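Local coordinates for 2-oxoglutarate dehydrogenase E2 component (PDB 2EQ7), which transfers succinyl groups as the dihydrolipoamide succinyltransferase of the 2-oxoglutarate dehydrogenase complex and, through its peripheral subunit-binding domain, binds the E3 lipoamide dehydrogenase, at the interface of chains B and A. Sequence-based numbering; all coordinates share one arbitrary frame. Chains: chain A, 2-oxoglutarate dehydrogenase E2 component; chain B, 2-oxoglutarate dehydrogenase E3 component.

The interface of chains B and A. Residues chain B 420-423, 426; chain A 3-6, 30-31.
B:Asp426 of the E3 subunit points its carboxylate at the start of the first helix of the E2 binding domain, residues 4-12, where OD2 accepts a hydrogen bond from the backbone N of A:Ala5 at 2.8 Å. The N-H meets OD2 nearly along the C-O bond and is moderately bent, 145° at the hydrogen. The positive end of the helix dipole would be expected to favour a charged carboxylate here. The second carboxylate oxygen, OD1, reaches the other E2 helix through a water, which lies 2.8 Å from OD1 and 2.8 Å from the backbone N of A:Lys31. One side chain thus addresses the first turns of both E2 helices, 4-12 and 31-34.

B:Ser423 holds this carboxylate from within E3. Its backbone N approaches OD1 of B:Asp426 on the anti side, somewhat tilted out of the carboxylate plane, at 3.0 Å, and its hydroxyl OG comes from above that plane, on the same face, at 2.8 Å. With chi1 65°, OG lies between its own backbone N and carbonyl carbon, and it also accepts from the backbone N of B:Asp426, a reciprocal capping box that fixes the carboxylate's rotation.

Van der Waals contacts flank the polar centre. A:Met3, its chain bent at chi2 and chi3 (chi3 -88°), crosses the B:Asp426 side chain at about a right angle and brings its methyl CE within 4.1 Å of B:Ala422 CB. A:Leu30 sets CD1 3.9 Å from B:Lys421 CB, while its CD2 faces the B:Lys421 carbonyl oxygen.

On E3 the patch spans the turn after helix 407-419 and the capped start of helix 424-429, in the C-terminal dimerisation region; on E2 it joins the N-terminal ends of both helices.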
loop_
_atom_site.group_PDB
_atom_site.type_symbol
_atom_site.label_atom_id
_atom_site.label_comp_id
_atom_site.label_asym_id
_atom_site.label_seq_id
_atom_site.Cartn_x
_atom_site.Cartn_y
_atom_site.Cartn_z
ATOM N N PHE B 420 7.224 7.619 13.615
ATOM C CA PHE B 420 6.654 8.738 14.358
ATOM C C PHE B 420 6.317 8.372 15.808
ATOM O O PHE B 420 5.661 9.145 16.511
ATOM C CB PHE B 420 5.387 9.258 13.656
ATOM C CG PHE B 420 5.634 9.827 12.277
ATOM C CD1 PHE B 420 6.907 10.216 11.878
ATOM C CD2 PHE B 420 4.580 10.012 11.392
ATOM C CE1 PHE B 420 7.123 10.781 10.624
ATOM C CE2 PHE B 420 4.785 10.577 10.136
ATOM C CZ PHE B 420 6.061 10.963 9.752
ATOM N N LYS B 421 6.768 7.200 16.251
ATOM C CA LYS B 421 6.510 6.736 17.614
ATOM C C LYS B 421 5.013 6.775 17.924
ATOM O O LYS B 421 4.601 7.112 19.034
ATOM C CB LYS B 421 7.268 7.609 18.622
ATOM C CG LYS B 421 8.760 7.714 18.346
ATOM C CD LYS B 421 9.464 8.563 19.395
ATOM C CE LYS B 421 10.913 8.821 19.013
ATOM N NZ LYS B 421 11.663 7.554 18.777
ATOM N N ALA B 422 4.204 6.413 16.935
ATOM C CA ALA B 422 2.755 6.422 17.081
ATOM C C ALA B 422 2.215 5.340 18.007
ATOM O O ALA B 422 2.866 4.328 18.261
ATOM C CB ALA B 422 2.097 6.293 15.708
ATOM N N SER B 423 1.010 5.572 18.512
ATOM C CA SER B 423 0.348 4.613 19.383
ATOM C C SER B 423 -0.634 3.854 18.503
ATOM O O SER B 423 -0.902 4.268 17.374
ATOM C CB SER B 423 -0.428 5.337 20.480
ATOM O OG SER B 423 -1.482 6.101 19.915
ATOM N N ASP B 426 -3.434 6.100 17.605
ATOM C CA ASP B 426 -3.079 7.057 16.562
ATOM C C ASP B 426 -3.302 6.468 15.174
ATOM O O ASP B 426 -3.917 7.098 14.311
ATOM C CB ASP B 426 -1.612 7.466 16.702
ATOM C CG ASP B 426 -1.378 8.410 17.866
ATOM O OD1 ASP B 426 -0.329 8.294 18.533
ATOM O OD2 ASP B 426 -2.240 9.277 18.101
ATOM N N MET A 3 0.378 14.509 18.887
ATOM C CA MET A 3 -0.224 13.410 18.146
ATOM C C MET A 3 -1.724 13.388 18.433
ATOM O O MET A 3 -2.156 13.695 19.545
ATOM C CB MET A 3 0.409 12.079 18.562
ATOM C CG MET A 3 1.885 11.955 18.230
ATOM S SD MET A 3 2.186 12.081 16.460
ATOM C CE MET A 3 2.014 10.357 15.954
ATOM N N PRO A 4 -2.536 13.027 17.427
ATOM C CA PRO A 4 -3.997 12.957 17.531
ATOM C C PRO A 4 -4.554 12.271 18.781
ATOM O O PRO A 4 -5.542 12.732 19.354
ATOM C CB PRO A 4 -4.388 12.240 16.244
ATOM C CG PRO A 4 -3.387 12.778 15.274
ATOM C CD PRO A 4 -2.096 12.683 16.062
ATOM N N ALA A 5 -3.936 11.170 19.201
ATOM C CA ALA A 5 -4.401 10.454 20.385
ATOM C C ALA A 5 -4.048 11.221 21.656
ATOM O O ALA A 5 -4.747 11.125 22.666
ATOM C CB ALA A 5 -3.794 9.054 20.433
ATOM N N ALA A 6 -2.959 11.980 21.600
ATOM C CA ALA A 6 -2.517 12.770 22.741
ATOM C C ALA A 6 -3.518 13.893 22.985
ATOM O O ALA A 6 -3.877 14.183 24.127
ATOM C CB ALA A 6 -1.136 13.351 22.473
ATOM N N LEU A 30 3.348 12.853 22.637
ATOM C CA LEU A 30 2.772 11.521 22.489
ATOM C C LEU A 30 1.751 11.311 23.602
ATOM O O LEU A 30 1.852 11.925 24.665
ATOM C CB LEU A 30 3.867 10.456 22.582
ATOM C CG LEU A 30 5.024 10.567 21.584
ATOM C CD1 LEU A 30 6.053 9.487 21.877
ATOM C CD2 LEU A 30 4.500 10.434 20.162
ATOM N N LYS A 31 0.770 10.449 23.359
ATOM C CA LYS A 31 -0.259 10.180 24.358
ATOM C C LYS A 31 0.357 9.643 25.645
ATOM O O LYS A 31 -0.240 9.746 26.718
ATOM C CB LYS A 31 -1.282 9.178 23.814
ATOM C CG LYS A 31 -0.696 7.827 23.459
ATOM C CD LYS A 31 -1.746 6.901 22.864
ATOM C CE LYS A 31 -2.833 6.544 23.860
ATOM N NZ LYS A 31 -3.767 5.537 23.285
HETATM O O HOH W 1 0.914 8.968 21.004
#